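General secretion pathway protein D (Pseudomonas aeruginosa, PDB 4EC5) forms the outer-membrane channel of the type II secretion system, exporting enzymes such as elastase LasB, and is represented here by its periplasmic N0, N1 and N2 domains. Local coordinates at residues T42-V47 with E68-F73; P137-L142 with I153-A158; H176-I181 with R220-G225. The protein carries 1 engineered substitution. All coordinates share one frame; numbering follows the deposited sequence.

Contact 1: residues T42-V47 with E68-F73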
# COMPACT_ATOMS: atom_id res chain seq x y z
N THR A 42 -10.40 -24.78 9.30
CA THR A 42 -10.48 -23.77 10.36
C THR A 42 -11.46 -24.08 11.47
O THR A 42 -11.23 -23.73 12.61
CB THR A 42 -10.77 -22.38 9.80
OG1 THR A 42 -12.04 -22.38 9.14
CG2 THR A 42 -9.69 -21.96 8.85
N GLY A 43 -12.59 -24.66 11.11
CA GLY A 43 -13.68 -24.84 12.03
C GLY A 43 -14.59 -23.62 12.09
O GLY A 43 -15.58 -23.63 12.80
N GLU A 44 -14.25 -22.58 11.34
CA GLU A 44 -15.11 -21.43 11.20
C GLU A 44 -16.30 -21.80 10.33
O GLU A 44 -16.18 -22.63 9.45
CB GLU A 44 -14.35 -20.25 10.58
CG GLU A 44 -13.11 -19.81 11.33
CD GLU A 44 -13.39 -19.34 12.75
OE1 GLU A 44 -14.24 -18.45 12.92
OE2 GLU A 44 -12.76 -19.85 13.69
N THR A 45 -17.45 -21.19 10.58
CA THR A 45 -18.62 -21.43 9.74
C THR A 45 -19.08 -20.14 9.08
O THR A 45 -19.16 -19.10 9.71
CB THR A 45 -19.77 -22.02 10.54
OG1 THR A 45 -19.28 -23.09 11.35
CG2 THR A 45 -20.82 -22.55 9.59
N PHE A 46 -19.38 -20.22 7.79
CA PHE A 46 -19.72 -19.04 7.01
C PHE A 46 -21.08 -19.18 6.39
O PHE A 46 -21.45 -20.23 5.90
CB PHE A 46 -18.71 -18.82 5.89
CG PHE A 46 -17.34 -18.51 6.38
CD1 PHE A 46 -17.08 -17.33 7.02
CD2 PHE A 46 -16.32 -19.41 6.21
CE1 PHE A 46 -15.83 -17.04 7.48
CE2 PHE A 46 -15.07 -19.13 6.66
CZ PHE A 46 -14.82 -17.94 7.30
N VAL A 47 -21.83 -18.09 6.37
CA VAL A 47 -23.04 -18.07 5.57
C VAL A 47 -22.61 -17.35 4.29
O VAL A 47 -22.11 -16.23 4.35
CB VAL A 47 -24.22 -17.36 6.25
CG1 VAL A 47 -25.39 -17.21 5.30
CG2 VAL A 47 -24.65 -18.12 7.50
N GLU A 68 -2.20 -18.98 8.94
CA GLU A 68 -1.79 -18.58 7.59
C GLU A 68 -2.78 -19.03 6.52
O GLU A 68 -2.93 -18.38 5.49
CB GLU A 68 -0.35 -19.00 7.26
CG GLU A 68 0.71 -18.44 8.20
CD GLU A 68 1.97 -19.28 8.23
OE1 GLU A 68 1.94 -20.43 7.74
OE2 GLU A 68 3.00 -18.80 8.74
N VAL A 69 -3.46 -20.14 6.77
CA VAL A 69 -4.52 -20.61 5.87
C VAL A 69 -5.66 -19.60 5.88
O VAL A 69 -6.26 -19.33 4.84
CB VAL A 69 -5.02 -22.02 6.25
CG1 VAL A 69 -6.31 -22.35 5.51
CG2 VAL A 69 -3.94 -23.05 5.96
N TYR A 70 -5.98 -19.05 7.05
CA TYR A 70 -7.03 -18.04 7.14
C TYR A 70 -6.64 -16.76 6.40
O TYR A 70 -7.49 -16.13 5.77
CB TYR A 70 -7.37 -17.72 8.60
CG TYR A 70 -8.67 -16.96 8.71
CD1 TYR A 70 -9.89 -17.62 8.57
CD2 TYR A 70 -8.69 -15.59 8.91
CE1 TYR A 70 -11.09 -16.94 8.66
CE2 TYR A 70 -9.88 -14.89 8.99
CZ TYR A 70 -11.08 -15.57 8.87
OH TYR A 70 -12.26 -14.88 8.94
N GLN A 71 -5.37 -16.38 6.48
CA GLN A 71 -4.88 -15.23 5.74
C GLN A 71 -5.03 -15.45 4.24
O GLN A 71 -5.44 -14.54 3.51
CB GLN A 71 -3.41 -14.95 6.07
N LEU A 72 -4.70 -16.65 3.78
CA LEU A 72 -4.84 -17.00 2.37
C LEU A 72 -6.31 -16.90 1.95
O LEU A 72 -6.62 -16.40 0.87
CB LEU A 72 -4.26 -18.39 2.11
CG LEU A 72 -4.51 -18.98 0.72
CD1 LEU A 72 -3.88 -18.11 -0.35
CD2 LEU A 72 -3.95 -20.39 0.65
N PHE A 73 -7.20 -17.38 2.81
CA PHE A 73 -8.64 -17.27 2.59
C PHE A 73 -9.06 -15.82 2.37
O PHE A 73 -9.81 -15.52 1.44
CB PHE A 73 -9.39 -17.87 3.78
CG PHE A 73 -10.83 -17.44 3.89
CD1 PHE A 73 -11.78 -17.87 2.98
CD2 PHE A 73 -11.24 -16.64 4.95
CE1 PHE A 73 -13.11 -17.48 3.10
CE2 PHE A 73 -12.56 -16.25 5.07
CZ PHE A 73 -13.49 -16.67 4.15
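The F46 ring meets two aromatic side chains of helix 66-79 in two different ways, F73 over a face and Y70 at the edge. F73 CZ lies over one face of the F46 ring, 3.6 Å from F46 CZ. The two planes are 29° apart and the ring centroids 5.0 Å apart, but the rings are slid so far that they barely overlap, and contact is made through their outer carbons. Y70 instead brings CE1 to the edge, 4.1 Å from F46 CZ. Both helix residues hold CG anti to the backbone N (chi1 -165° in Y70, 162° in F73), which sends the neighbouring rings off the same side of the helix; F73 CD2 lies 3.7 Å above the plane of the Y70 ring, near its rim. The methyl CG2 of T42 meets the edge of Y70, and E44 adds CG beside Y70 CE1. The hydroxyl of T42 is turned to the main chain of its neighbours in sequence: T42 OG1 accepts from E44 N at 3.1 Å in an ST turn at the C-terminal end of helix 31-42 and also bonds to I38 O. F46 also touches I35, S39, A91 and I93; V69 and F73 reach I38, which packs helix 66-79 on helix 31-42 within N0. Cohesion across this contact is therefore apolar and aromatic, while the polar bonding of T42 shapes the turn.

Contact 2: residues P137-L142 with I153-A158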
# COMPACT_ATOMS: atom_id res chain seq x y z
N PRO A 137 -0.77 -6.30 -11.90
CA PRO A 137 -1.80 -5.53 -12.57
C PRO A 137 -2.89 -5.09 -11.60
O PRO A 137 -2.98 -5.61 -10.50
CB PRO A 137 -2.34 -6.50 -13.62
CG PRO A 137 -2.01 -7.83 -13.09
CD PRO A 137 -0.69 -7.67 -12.44
N GLN A 138 -3.69 -4.11 -11.99
CA GLN A 138 -4.66 -3.50 -11.09
C GLN A 138 -5.67 -4.52 -10.60
O GLN A 138 -6.08 -4.47 -9.46
CB GLN A 138 -5.37 -2.33 -11.77
N TYR A 139 -6.07 -5.43 -11.47
CA TYR A 139 -6.96 -6.52 -11.10
C TYR A 139 -6.33 -7.52 -10.12
O TYR A 139 -7.04 -8.29 -9.50
CB TYR A 139 -7.49 -7.26 -12.33
CG TYR A 139 -6.48 -8.03 -13.13
CD1 TYR A 139 -6.00 -9.24 -12.69
CD2 TYR A 139 -6.03 -7.55 -14.35
CE1 TYR A 139 -5.08 -9.94 -13.43
CE2 TYR A 139 -5.12 -8.25 -15.09
CZ TYR A 139 -4.65 -9.44 -14.62
OH TYR A 139 -3.75 -10.15 -15.35
N GLY A 140 -5.00 -7.56 -10.05
CA GLY A 140 -4.33 -8.55 -9.24
C GLY A 140 -4.34 -8.23 -7.76
O GLY A 140 -4.99 -7.28 -7.32
N HIS A 141 -3.60 -9.02 -7.00
CA HIS A 141 -3.54 -8.89 -5.55
C HIS A 141 -2.12 -9.17 -5.08
O HIS A 141 -1.43 -10.02 -5.65
CB HIS A 141 -4.50 -9.91 -4.90
CG HIS A 141 -4.57 -9.82 -3.41
ND1 HIS A 141 -5.38 -8.92 -2.75
CD2 HIS A 141 -3.96 -10.56 -2.45
CE1 HIS A 141 -5.25 -9.10 -1.45
NE2 HIS A 141 -4.39 -10.08 -1.24
N LEU A 142 -1.68 -8.45 -4.06
CA LEU A 142 -0.38 -8.70 -3.47
C LEU A 142 -0.47 -8.47 -1.97
O LEU A 142 -0.83 -7.38 -1.53
CB LEU A 142 0.69 -7.81 -4.12
CG LEU A 142 2.12 -7.92 -3.59
CD1 LEU A 142 2.65 -9.32 -3.85
CD2 LEU A 142 3.01 -6.87 -4.23
N ILE A 153 0.22 -13.68 -4.13
CA ILE A 153 -0.04 -12.98 -5.37
C ILE A 153 -1.23 -13.57 -6.12
O ILE A 153 -1.38 -14.79 -6.21
CB ILE A 153 1.20 -13.06 -6.27
CG1 ILE A 153 2.39 -12.49 -5.50
CG2 ILE A 153 0.96 -12.32 -7.58
CD1 ILE A 153 3.40 -11.74 -6.34
N SER A 154 -2.09 -12.70 -6.64
CA SER A 154 -3.18 -13.13 -7.48
C SER A 154 -3.00 -12.58 -8.91
O SER A 154 -2.85 -11.39 -9.10
CB SER A 154 -4.52 -12.71 -6.90
OG SER A 154 -4.87 -13.54 -5.82
N ASP A 155 -2.99 -13.48 -9.89
CA ASP A 155 -2.83 -13.17 -11.31
C ASP A 155 -3.15 -14.41 -12.18
O ASP A 155 -3.38 -15.49 -11.68
CB ASP A 155 -1.41 -12.70 -11.59
CG ASP A 155 -1.34 -11.57 -12.61
OD1 ASP A 155 -2.16 -11.50 -13.52
OD2 ASP A 155 -0.42 -10.76 -12.52
N ARG A 156 -3.15 -14.26 -13.49
CA ARG A 156 -3.15 -15.41 -14.36
C ARG A 156 -1.85 -16.19 -14.16
O ARG A 156 -0.83 -15.62 -13.81
CB ARG A 156 -3.30 -14.97 -15.82
N SER A 157 -1.90 -17.50 -14.37
CA SER A 157 -0.80 -18.41 -14.05
C SER A 157 0.52 -18.11 -14.76
O SER A 157 1.58 -18.28 -14.18
CB SER A 157 -1.18 -19.84 -14.39
OG SER A 157 -1.93 -20.44 -13.37
N ALA A 158 0.46 -17.70 -16.02
CA ALA A 158 1.69 -17.38 -16.75
C ALA A 158 2.37 -16.13 -16.20
O ALA A 158 3.59 -16.01 -16.24
CB ALA A 158 1.40 -17.21 -18.22
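Y139 OH donates to D155 OD1 at 2.8 Å, nearly along the C-O axis of the carboxylate, whose plane stands 83° from that of the ring. Y139 CG sits between its backbone N and carbonyl carbon (chi1 67°), which brings the ring to D155. D155 OD1 also accepts from R156 N at 2.9 Å, on its anti side and 21° out of plane, and takes a weak bond from N159. D155 OD2 has no polar partner although the contact buries it; it lies 3.1 Å from P137 CD. The type I turn P137-G140 closes with G140 N on P137 O and leads into the antiparallel hairpin of strands 141-145 and 150-155 in N1. Here H141 N reaches S154 O on a lone pair at 3.3 Å, and S154 N returns to H141 O at 2.9 Å. Their side chains are satisfied outside, H141 NE2 by S75 of the N0 helix 66-79 and S154 OG by T115 and T79. On the other face, L142 CD1 lies 3.6 Å from I153 CD1. The two bonds on OD1 hold the D155 carboxylate between the turn and the start of helix 157-171, and would probably draw its negative charge toward that oxygen.

Contact 3: residues H176-I181 with R220-G225. Engineered in segment 176-181: C179 (natural residue Ser).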
# COMPACT_ATOMS: atom_id res chain seq x y z
N HIS A 176 18.29 -4.16 -0.86
CA HIS A 176 17.07 -3.79 -1.57
C HIS A 176 16.72 -2.32 -1.38
O HIS A 176 15.55 -1.95 -1.41
CB HIS A 176 15.94 -4.73 -1.16
CG HIS A 176 16.17 -6.14 -1.60
ND1 HIS A 176 16.46 -7.15 -0.71
CD2 HIS A 176 16.22 -6.69 -2.84
CE1 HIS A 176 16.65 -8.27 -1.38
NE2 HIS A 176 16.51 -8.03 -2.67
N ASP A 177 17.73 -1.49 -1.18
CA ASP A 177 17.52 -0.06 -1.08
C ASP A 177 17.29 0.41 -2.50
O ASP A 177 17.81 -0.20 -3.44
CB ASP A 177 18.74 0.64 -0.49
CG ASP A 177 18.91 0.36 1.00
OD1 ASP A 177 17.99 -0.24 1.60
OD2 ASP A 177 19.96 0.73 1.56
N TYR A 178 16.53 1.48 -2.69
CA TYR A 178 16.24 1.91 -4.05
C TYR A 178 15.94 3.39 -4.14
O TYR A 178 15.55 4.02 -3.16
CB TYR A 178 15.06 1.11 -4.62
CG TYR A 178 13.76 1.24 -3.85
CD1 TYR A 178 13.44 0.37 -2.82
CD2 TYR A 178 12.83 2.21 -4.20
CE1 TYR A 178 12.24 0.48 -2.14
CE2 TYR A 178 11.63 2.34 -3.52
CZ TYR A 178 11.34 1.47 -2.49
OH TYR A 178 10.15 1.59 -1.82
N CYS A 179 16.13 3.93 -5.34
CA CYS A 179 15.81 5.32 -5.62
C CYS A 179 14.80 5.38 -6.76
O CYS A 179 14.83 4.56 -7.68
CB CYS A 179 17.08 6.10 -5.98
SG CYS A 179 18.46 5.82 -4.86
N VAL A 180 13.91 6.36 -6.70
CA VAL A 180 12.83 6.48 -7.67
C VAL A 180 13.03 7.73 -8.52
O VAL A 180 13.29 8.81 -7.99
CB VAL A 180 11.47 6.52 -6.95
CG1 VAL A 180 10.34 6.81 -7.93
CG2 VAL A 180 11.21 5.20 -6.22
N ILE A 181 12.91 7.58 -9.83
CA ILE A 181 13.04 8.71 -10.74
C ILE A 181 11.79 8.86 -11.60
O ILE A 181 11.47 7.99 -12.40
CB ILE A 181 14.28 8.59 -11.66
CG1 ILE A 181 15.56 8.45 -10.85
CG2 ILE A 181 14.37 9.79 -12.59
CD1 ILE A 181 16.75 8.00 -11.68
N ARG A 220 7.92 6.00 -14.22
CA ARG A 220 9.07 6.18 -13.35
C ARG A 220 9.97 4.95 -13.31
O ARG A 220 9.53 3.83 -13.58
CB ARG A 220 8.57 6.56 -11.95
CG ARG A 220 7.96 5.40 -11.20
CD ARG A 220 7.38 5.82 -9.86
NE ARG A 220 6.98 4.64 -9.10
CZ ARG A 220 6.77 4.62 -7.79
NH1 ARG A 220 6.41 3.48 -7.20
NH2 ARG A 220 6.90 5.72 -7.06
N LEU A 221 11.23 5.17 -12.95
CA LEU A 221 12.21 4.10 -12.84
C LEU A 221 12.52 3.85 -11.37
O LEU A 221 12.58 4.78 -10.57
CB LEU A 221 13.53 4.51 -13.51
CG LEU A 221 13.53 4.85 -14.99
CD1 LEU A 221 14.93 5.32 -15.40
CD2 LEU A 221 13.10 3.66 -15.83
N ILE A 222 12.72 2.58 -11.03
CA ILE A 222 13.16 2.22 -9.70
C ILE A 222 14.56 1.67 -9.84
O ILE A 222 14.78 0.66 -10.50
CB ILE A 222 12.23 1.15 -9.06
CG1 ILE A 222 10.83 1.71 -8.83
CG2 ILE A 222 12.81 0.66 -7.74
CD1 ILE A 222 9.77 0.62 -8.66
N ILE A 223 15.52 2.35 -9.22
CA ILE A 223 16.91 1.95 -9.35
C ILE A 223 17.36 1.32 -8.02
O ILE A 223 17.18 1.91 -6.96
CB ILE A 223 17.81 3.19 -9.69
CG1 ILE A 223 17.25 4.04 -10.85
CG2 ILE A 223 19.24 2.76 -9.97
CD1 ILE A 223 16.97 3.29 -12.13
N LEU A 224 17.93 0.14 -8.08
CA LEU A 224 18.38 -0.52 -6.88
C LEU A 224 19.81 -1.00 -7.02
O LEU A 224 20.34 -1.07 -8.11
CB LEU A 224 17.45 -1.66 -6.47
CG LEU A 224 17.28 -2.89 -7.33
CD1 LEU A 224 17.58 -4.13 -6.51
CD2 LEU A 224 15.88 -2.95 -7.84
N GLY A 225 20.43 -1.26 -5.88
CA GLY A 225 21.79 -1.74 -5.83
C GLY A 225 22.56 -1.25 -4.64
O GLY A 225 22.04 -0.53 -3.79
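Four backbone hydrogen bonds join C179 to I223 and I181 to L221. I223 N meets C179 O at 2.8 Å with an N-H...O angle of 179°, and C179 N returns to I223 O at 2.8 Å; the second pair is I181 N to L221 O and L221 N to I181 O, each 2.9 Å. Y178-L224 and V180-I222 are non-hydrogen-bonded pairs, supported by CA-H...O contacts such as Y178 CA to I223 O. The strands run antiparallel, their axes at 158°, with 220-224 central in the three-stranded sheet of N2. Strand 178-182 is outermost in this chain, but Y178, C179 and V180 pair antiparallel with a strand of the second subunit, so the sheet continues across the dimer. The engineered C179 (natural Ser) lies near C179 of the second subunit, and D177 OD1 accepts from N182 N of that subunit. R220, salt-bridged to D215, extends from CG to NE across V180, whose CG1 touches R220 CD at 3.7 Å. On the same face, Y178 CD2 lies 3.9 Å from I222 CG2. The reverse face carries I181 CD1 against I223 CG1 at 4.1 Å, beneath helix 227-240, where A237 and Q238 meet I181.

Overall arrangement
The three contacts follow one another along the chain, one in each domain of this fragment: contact 1 in N0, contact 2 in N1 and contact 3 in N2. Centres of contacts 1 and 2 are 21 Å apart, those of 2 and 3 23 Å, and those of 1 and 3 37 Å; nearest atoms stay about 7, 11 and 20 Å apart, so none touches another. N0 and N1 are tied through a shared mixed sheet and through helix 66-79, which carries one side of contact 1 and bonds to the hairpin of contact 2. N2 follows after helix 157-171, which starts in contact 2, and its edge strand 178-182 in contact 3 pairs with the second subunit of this engineered dimer.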